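Local coordinates for protein GH26C (Muricauda sp. MAR_2010_75, PDB 6Q78) that probably hydrolyses internal beta-1,4-mannosidic linkages of mannans, as an endo-beta-mannanase of glycoside hydrolase family 26 with a TIM-barrel fold, at residues H159-E162 against H168-T171; P224-D229 against F233-S238. One frame throughout, in Å; residues are numbered along the deposited sequence.

How the contacts relate
From the N terminus, the chain leaves strand 153-157 of the TIM barrel and at once makes contact 1, where residues 159-162 meet 168-171 and close a loop that ends at helix 176-186. After that helix, helix 193-208 and strand 220-223, contact 2 closes the next loop, 224-229 against 233-238, ahead of helix 242-259. The two closures follow in series, neither nesting nor crossing. The centres of contact 1 and contact 2 are about 10 Å apart, at the C-terminal ends of neighbouring parallel strands. F160 O probably accepts a hydrogen bond from W234 NE1 at 2.9 Å, while the methyl of T171 packs on the F233-W234 backbone. Both contacts send side chains to one bound Tris molecule.

Contact 1 of 2, residues H159-E162 against H168-T171; sequences HFRE and HFYT. With TRS (2-amino-2-hydroxymethyl-propane-1,3-diol), chain C.
E162 N donates a nearly straight hydrogen bond to H168 O (2.8 Å), coming in from above the carbonyl plane. The same oxygen lies 3.5 Å from R161 CA in a CA-H...O contact, and R161 and F169 are where the two irregular chains run closest. F169 carries most of the side-chain contact, lying against H159 and R161. Its CG sits between backbone N and carbonyl carbon (chi1 42°), which places the ring with one face against H159 CB: that carbon stands over the ring centre, 3.7 Å from the centroid, and the imidazole turns an edge to the same face with planes 60° apart. F169 CE2 lies over one face of the R161 guanidinium, 3.9 Å from R161 CZ, the two planes 52° apart; R161 CG meets the ring edge. The arginine's NH1 is held by E167 O. Water 2 links E162 OE1 to H168 N, while the carboxylate is gripped by the backbone N of E165 and F164, inside the loop that it helps to close. At the other end, H159 NE2 and Y170 OH both hydrogen-bond O2 of a Tris molecule, at 2.8 and 2.7 Å, and D116 OD2 binds H159 ND1, fixing the imidazole's rotation. Tris, probably from the crystallisation liquor, also bonds E335, consistent with a pocket at the C-terminal end of the barrel. The contact belongs to the loop joining strand 153-157 to helix 176-186, with E162 packed on Q178 and A182 of that helix.

Contact 2 of 2, residues P224-D229 against F233-S238; sequences PFHEFD and FWWGQS
W235 NE1 gives a short hydrogen bond to H226 O (2.7 Å, 167° at the hydrogen), the oxygen lying in the plane of the indole. Over one indole face sits F225 CA, 3.5 Å from the centroid of the five-membered ring, and the F225 phenyl turns its edge to that face with planes 78° apart, CD1 coming 3.7 Å from W235 CD2. The opposite indole face is covered by F233 CB, so the tryptophan is clamped flat. F233 in turn brings CE2 over one face of the H226 imidazole, 3.6 Å from NE2, the rings meeting obliquely. A type I turn from F233 to G236, closed by G236 N to F233 O, carries both F233 and W235; W235 CG lies between its backbone N and carbonyl carbon (chi1 52°), which lays the indole against F225. Water 3 joins E227 O to F233 N, and water 4 joins F228 O to W235 O. Further out, H226 NE2 and E227 OE2 bond the Tris, while W232 NE1 holds E227 OE1. E227 follows the fourth barrel strand, the place of the acid/base glutamate in clan GH-A, and E335 ends the seventh, that of the nucleophile, so this pocket is probably the active site. The loop connects strand 220-223 to helix 242-259: F225 rests on L248 of that helix, and W234 and W235 lean on L183 of helix 176-186.

Contact 1 of 2, residues H159-E162 against H168-T171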
loop_
_atom_site.group_PDB
_atom_site.type_symbol
_atom_site.label_atom_id
_atom_site.label_comp_id
_atom_site.label_asym_id
_atom_site.label_seq_id
_atom_site.Cartn_x
_atom_site.Cartn_y
_atom_site.Cartn_z
ATOM N N HIS A 159 -4.168 0.503 9.825
ATOM C CA HIS A 159 -3.636 0.326 11.173
ATOM C C HIS A 159 -4.838 0.199 12.102
ATOM O O HIS A 159 -5.334 1.169 12.702
ATOM C CB HIS A 159 -2.688 1.455 11.551
ATOM C CG HIS A 159 -1.350 1.355 10.886
ATOM N ND1 HIS A 159 -1.116 1.843 9.615
ATOM C CD2 HIS A 159 -0.166 0.849 11.324
ATOM C CE1 HIS A 159 0.148 1.615 9.288
ATOM N NE2 HIS A 159 0.742 0.995 10.297
ATOM N N PHE A 160 -5.338 -1.043 12.170
ATOM C CA PHE A 160 -6.595 -1.400 12.836
ATOM C C PHE A 160 -6.334 -1.632 14.320
ATOM O O PHE A 160 -5.618 -2.556 14.698
ATOM C CB PHE A 160 -7.106 -2.650 12.110
ATOM C CG PHE A 160 -8.402 -3.259 12.653
ATOM C CD1 PHE A 160 -9.324 -2.508 13.354
ATOM C CD2 PHE A 160 -8.692 -4.590 12.383
ATOM C CE1 PHE A 160 -10.515 -3.101 13.809
ATOM C CE2 PHE A 160 -9.840 -5.184 12.868
ATOM C CZ PHE A 160 -10.748 -4.446 13.587
ATOM N N ARG A 161 -6.856 -0.745 15.156
ATOM C CA ARG A 161 -6.670 -0.907 16.595
ATOM C C ARG A 161 -7.381 -2.170 17.060
ATOM O O ARG A 161 -8.483 -2.491 16.609
ATOM C CB ARG A 161 -7.158 0.341 17.348
ATOM C CG ARG A 161 -6.300 1.553 17.007
ATOM C CD ARG A 161 -6.836 2.846 17.600
ATOM N NE ARG A 161 -6.263 3.974 16.879
ATOM C CZ ARG A 161 -5.096 4.537 17.143
ATOM N NH1 ARG A 161 -4.340 4.096 18.138
ATOM N NH2 ARG A 161 -4.673 5.550 16.366
ATOM N N GLU A 162 -6.752 -2.879 17.985
ATOM C CA GLU A 162 -7.221 -4.193 18.361
ATOM C C GLU A 162 -8.615 -4.094 18.980
ATOM O O GLU A 162 -8.967 -3.075 19.587
ATOM C CB GLU A 162 -6.223 -4.857 19.320
ATOM C CG GLU A 162 -6.132 -4.227 20.744
ATOM C CD GLU A 162 -7.296 -4.610 21.622
ATOM O OE1 GLU A 162 -7.683 -3.796 22.525
ATOM O OE2 GLU A 162 -7.814 -5.734 21.430
ATOM N N HIS A 168 -5.024 0.405 20.562
ATOM C CA HIS A 168 -3.654 0.172 20.103
ATOM C C HIS A 168 -3.624 -0.871 19.001
ATOM O O HIS A 168 -4.356 -1.867 19.052
ATOM C CB HIS A 168 -2.774 -0.319 21.273
ATOM C CG HIS A 168 -2.711 0.648 22.413
ATOM N ND1 HIS A 168 -2.111 1.889 22.313
ATOM C CD2 HIS A 168 -3.200 0.564 23.674
ATOM C CE1 HIS A 168 -2.225 2.522 23.470
ATOM N NE2 HIS A 168 -2.881 1.741 24.309
ATOM N N PHE A 169 -2.777 -0.636 18.003
ATOM C CA PHE A 169 -2.445 -1.684 17.052
ATOM C C PHE A 169 -1.044 -2.248 17.235
ATOM O O PHE A 169 -0.797 -3.377 16.798
ATOM C CB PHE A 169 -2.596 -1.210 15.585
ATOM C CG PHE A 169 -2.081 0.164 15.319
ATOM C CD1 PHE A 169 -0.741 0.365 15.099
ATOM C CD2 PHE A 169 -2.934 1.242 15.303
ATOM C CE1 PHE A 169 -0.253 1.627 14.891
ATOM C CE2 PHE A 169 -2.458 2.514 15.096
ATOM C CZ PHE A 169 -1.119 2.705 14.906
ATOM N N TYR A 170 -0.138 -1.529 17.908
ATOM C CA TYR A 170 1.210 -2.039 18.154
ATOM C C TYR A 170 1.182 -2.961 19.369
ATOM O O TYR A 170 0.668 -2.590 20.438
ATOM C CB TYR A 170 2.175 -0.880 18.421
ATOM C CG TYR A 170 2.610 -0.122 17.184
ATOM C CD1 TYR A 170 2.941 -0.798 16.017
ATOM C CD2 TYR A 170 2.649 1.272 17.173
ATOM C CE1 TYR A 170 3.332 -0.125 14.869
ATOM C CE2 TYR A 170 3.057 1.959 16.013
ATOM C CZ TYR A 170 3.400 1.245 14.882
ATOM O OH TYR A 170 3.786 1.921 13.721
ATOM N N THR A 171 1.690 -4.186 19.190
ATOM C CA THR A 171 1.622 -5.167 20.269
ATOM C C THR A 171 2.372 -4.711 21.518
ATOM O O THR A 171 2.021 -5.138 22.613
ATOM C CB THR A 171 2.170 -6.497 19.788
ATOM O OG1 THR A 171 3.480 -6.284 19.252
ATOM C CG2 THR A 171 1.264 -7.047 18.707
HETATM C C TRS C . 4.819 1.122 9.160
HETATM C C1 TRS C . 3.630 1.622 8.365
HETATM C C2 TRS C . 4.285 0.286 10.320
HETATM C C3 TRS C . 5.639 2.342 9.624
HETATM N N TRS C . 5.668 0.296 8.290
HETATM O O1 TRS C . 2.897 0.509 7.858
HETATM O O2 TRS C . 3.454 1.088 11.162
HETATM O O3 TRS C . 6.825 1.969 10.300
HETATM O O HOH W 1 -2.313 4.531 20.251
HETATM O O HOH W 2 -6.393 -1.498 22.519
#

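Contact 2 of 2, residues P224-D229 against F233-S238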
loop_
_atom_site.group_PDB
_atom_site.type_symbol
_atom_site.label_atom_id
_atom_site.label_comp_id
_atom_site.label_asym_id
_atom_site.label_seq_id
_atom_site.Cartn_x
_atom_site.Cartn_y
_atom_site.Cartn_z
ATOM N N PRO A 224 -4.620 -4.928 3.638
ATOM C CA PRO A 224 -4.869 -5.115 5.075
ATOM C C PRO A 224 -3.887 -6.102 5.698
ATOM O O PRO A 224 -3.269 -6.932 5.009
ATOM C CB PRO A 224 -6.266 -5.746 5.097
ATOM C CG PRO A 224 -6.276 -6.581 3.812
ATOM C CD PRO A 224 -5.528 -5.718 2.783
ATOM N N PHE A 225 -3.762 -5.999 7.031
ATOM C CA PHE A 225 -3.017 -7.007 7.818
ATOM C C PHE A 225 -1.609 -7.195 7.268
ATOM O O PHE A 225 -1.093 -8.306 7.119
ATOM C CB PHE A 225 -3.817 -8.327 7.949
ATOM C CG PHE A 225 -5.223 -8.093 8.449
ATOM C CD1 PHE A 225 -5.403 -7.603 9.738
ATOM C CD2 PHE A 225 -6.335 -8.308 7.640
ATOM C CE1 PHE A 225 -6.675 -7.324 10.214
ATOM C CE2 PHE A 225 -7.614 -8.046 8.103
ATOM C CZ PHE A 225 -7.776 -7.565 9.407
ATOM N N HIS A 226 -0.967 -6.058 7.007
ATOM C CA HIS A 226 0.362 -6.070 6.401
ATOM C C HIS A 226 1.469 -6.357 7.425
ATOM O O HIS A 226 1.304 -6.231 8.649
ATOM C CB HIS A 226 0.628 -4.714 5.711
ATOM C CG HIS A 226 0.685 -3.547 6.658
ATOM N ND1 HIS A 226 -0.357 -3.233 7.513
ATOM C CD2 HIS A 226 1.646 -2.607 6.871
ATOM C CE1 HIS A 226 -0.036 -2.166 8.215
ATOM N NE2 HIS A 226 1.167 -1.754 7.840
ATOM N N GLU A 227 2.629 -6.735 6.904
ATOM C CA GLU A 227 3.795 -6.970 7.764
ATOM C C GLU A 227 3.513 -8.020 8.819
ATOM O O GLU A 227 4.082 -7.979 9.925
ATOM C CB GLU A 227 4.323 -5.662 8.398
ATOM C CG GLU A 227 4.754 -4.650 7.300
ATOM C CD GLU A 227 5.151 -3.294 7.822
ATOM O OE1 GLU A 227 5.233 -3.081 9.030
ATOM O OE2 GLU A 227 5.361 -2.388 6.968
ATOM N N PHE A 228 2.707 -9.017 8.449
ATOM C CA PHE A 228 2.254 -10.065 9.355
ATOM C C PHE A 228 3.347 -11.077 9.686
ATOM O O PHE A 228 3.114 -11.954 10.544
ATOM C CB PHE A 228 1.113 -10.808 8.638
ATOM C CG PHE A 228 1.533 -11.387 7.295
ATOM C CD1 PHE A 228 2.221 -12.593 7.239
ATOM C CD2 PHE A 228 1.288 -10.712 6.117
ATOM C CE1 PHE A 228 2.637 -13.098 6.016
ATOM C CE2 PHE A 228 1.692 -11.225 4.879
ATOM C CZ PHE A 228 2.378 -12.421 4.847
ATOM N N ASP A 229 4.509 -10.987 9.035
ATOM C CA ASP A 229 5.659 -11.827 9.379
ATOM C C ASP A 229 6.469 -11.260 10.531
ATOM O O ASP A 229 7.293 -11.990 11.106
ATOM C CB ASP A 229 6.527 -12.112 8.134
ATOM C CG ASP A 229 6.918 -10.837 7.362
ATOM O OD1 ASP A 229 6.255 -9.797 7.544
ATOM O OD2 ASP A 229 7.891 -10.907 6.567
ATOM N N PHE A 233 2.556 -6.040 15.075
ATOM C CA PHE A 233 1.099 -5.923 14.991
ATOM C C PHE A 233 0.452 -7.195 15.523
ATOM O O PHE A 233 1.057 -8.280 15.492
ATOM C CB PHE A 233 0.641 -5.775 13.510
ATOM C CG PHE A 233 1.109 -4.515 12.828
ATOM C CD1 PHE A 233 0.976 -3.286 13.457
ATOM C CD2 PHE A 233 1.681 -4.567 11.564
ATOM C CE1 PHE A 233 1.366 -2.118 12.835
ATOM C CE2 PHE A 233 2.081 -3.399 10.935
ATOM C CZ PHE A 233 1.933 -2.171 11.572
ATOM N N TRP A 234 -0.806 -7.073 15.979
ATOM C CA TRP A 234 -1.493 -8.205 16.609
ATOM C C TRP A 234 -1.934 -9.265 15.601
ATOM O O TRP A 234 -2.276 -10.385 16.009
ATOM C CB TRP A 234 -2.650 -7.698 17.486
ATOM C CG TRP A 234 -3.605 -6.783 16.817
ATOM C CD1 TRP A 234 -3.567 -5.400 16.819
ATOM C CD2 TRP A 234 -4.753 -7.141 16.012
ATOM N NE1 TRP A 234 -4.621 -4.894 16.090
ATOM C CE2 TRP A 234 -5.351 -5.934 15.569
ATOM C CE3 TRP A 234 -5.295 -8.359 15.593
ATOM C CZ2 TRP A 234 -6.499 -5.896 14.768
ATOM C CZ3 TRP A 234 -6.435 -8.336 14.782
ATOM C CH2 TRP A 234 -7.023 -7.094 14.361
ATOM N N TRP A 235 -1.904 -8.959 14.303
ATOM C CA TRP A 235 -2.099 -9.968 13.277
ATOM C C TRP A 235 -0.787 -10.657 12.892
ATOM O O TRP A 235 -0.761 -11.397 11.909
ATOM C CB TRP A 235 -2.797 -9.358 12.054
ATOM C CG TRP A 235 -2.142 -8.126 11.533
ATOM C CD1 TRP A 235 -1.107 -8.053 10.610
ATOM C CD2 TRP A 235 -2.502 -6.763 11.821
ATOM N NE1 TRP A 235 -0.782 -6.727 10.361
ATOM C CE2 TRP A 235 -1.644 -5.918 11.055
ATOM C CE3 TRP A 235 -3.469 -6.178 12.641
ATOM C CZ2 TRP A 235 -1.705 -4.514 11.119
ATOM C CZ3 TRP A 235 -3.541 -4.783 12.713
ATOM C CH2 TRP A 235 -2.657 -3.954 11.950
ATOM N N GLY A 236 0.280 -10.433 13.652
ATOM C CA GLY A 236 1.576 -11.021 13.370
ATOM C C GLY A 236 1.678 -12.503 13.702
ATOM O O GLY A 236 0.839 -13.117 14.358
ATOM N N GLN A 237 2.766 -13.097 13.221
ATOM C CA GLN A 237 2.839 -14.552 13.120
ATOM C C GLN A 237 2.932 -15.249 14.466
ATOM O O GLN A 237 2.602 -16.440 14.538
ATOM C CB GLN A 237 4.003 -14.958 12.216
ATOM C CG GLN A 237 5.347 -14.464 12.648
ATOM C CD GLN A 237 6.125 -15.532 13.435
ATOM O OE1 GLN A 237 5.930 -16.730 13.237
ATOM N NE2 GLN A 237 6.996 -15.091 14.343
ATOM N N SER A 238 3.407 -14.568 15.516
ATOM C CA SER A 238 3.498 -15.175 16.835
ATOM C C SER A 238 2.144 -15.290 17.506
ATOM O O SER A 238 2.021 -16.012 18.511
ATOM C CB SER A 238 4.385 -14.322 17.750
ATOM O OG SER A 238 5.662 -14.117 17.182
HETATM O O HOH W 3 3.487 -7.559 12.717
HETATM O O HOH W 4 0.546 -13.593 10.661
HETATM O O HOH W 5 8.325 -12.064 13.905
#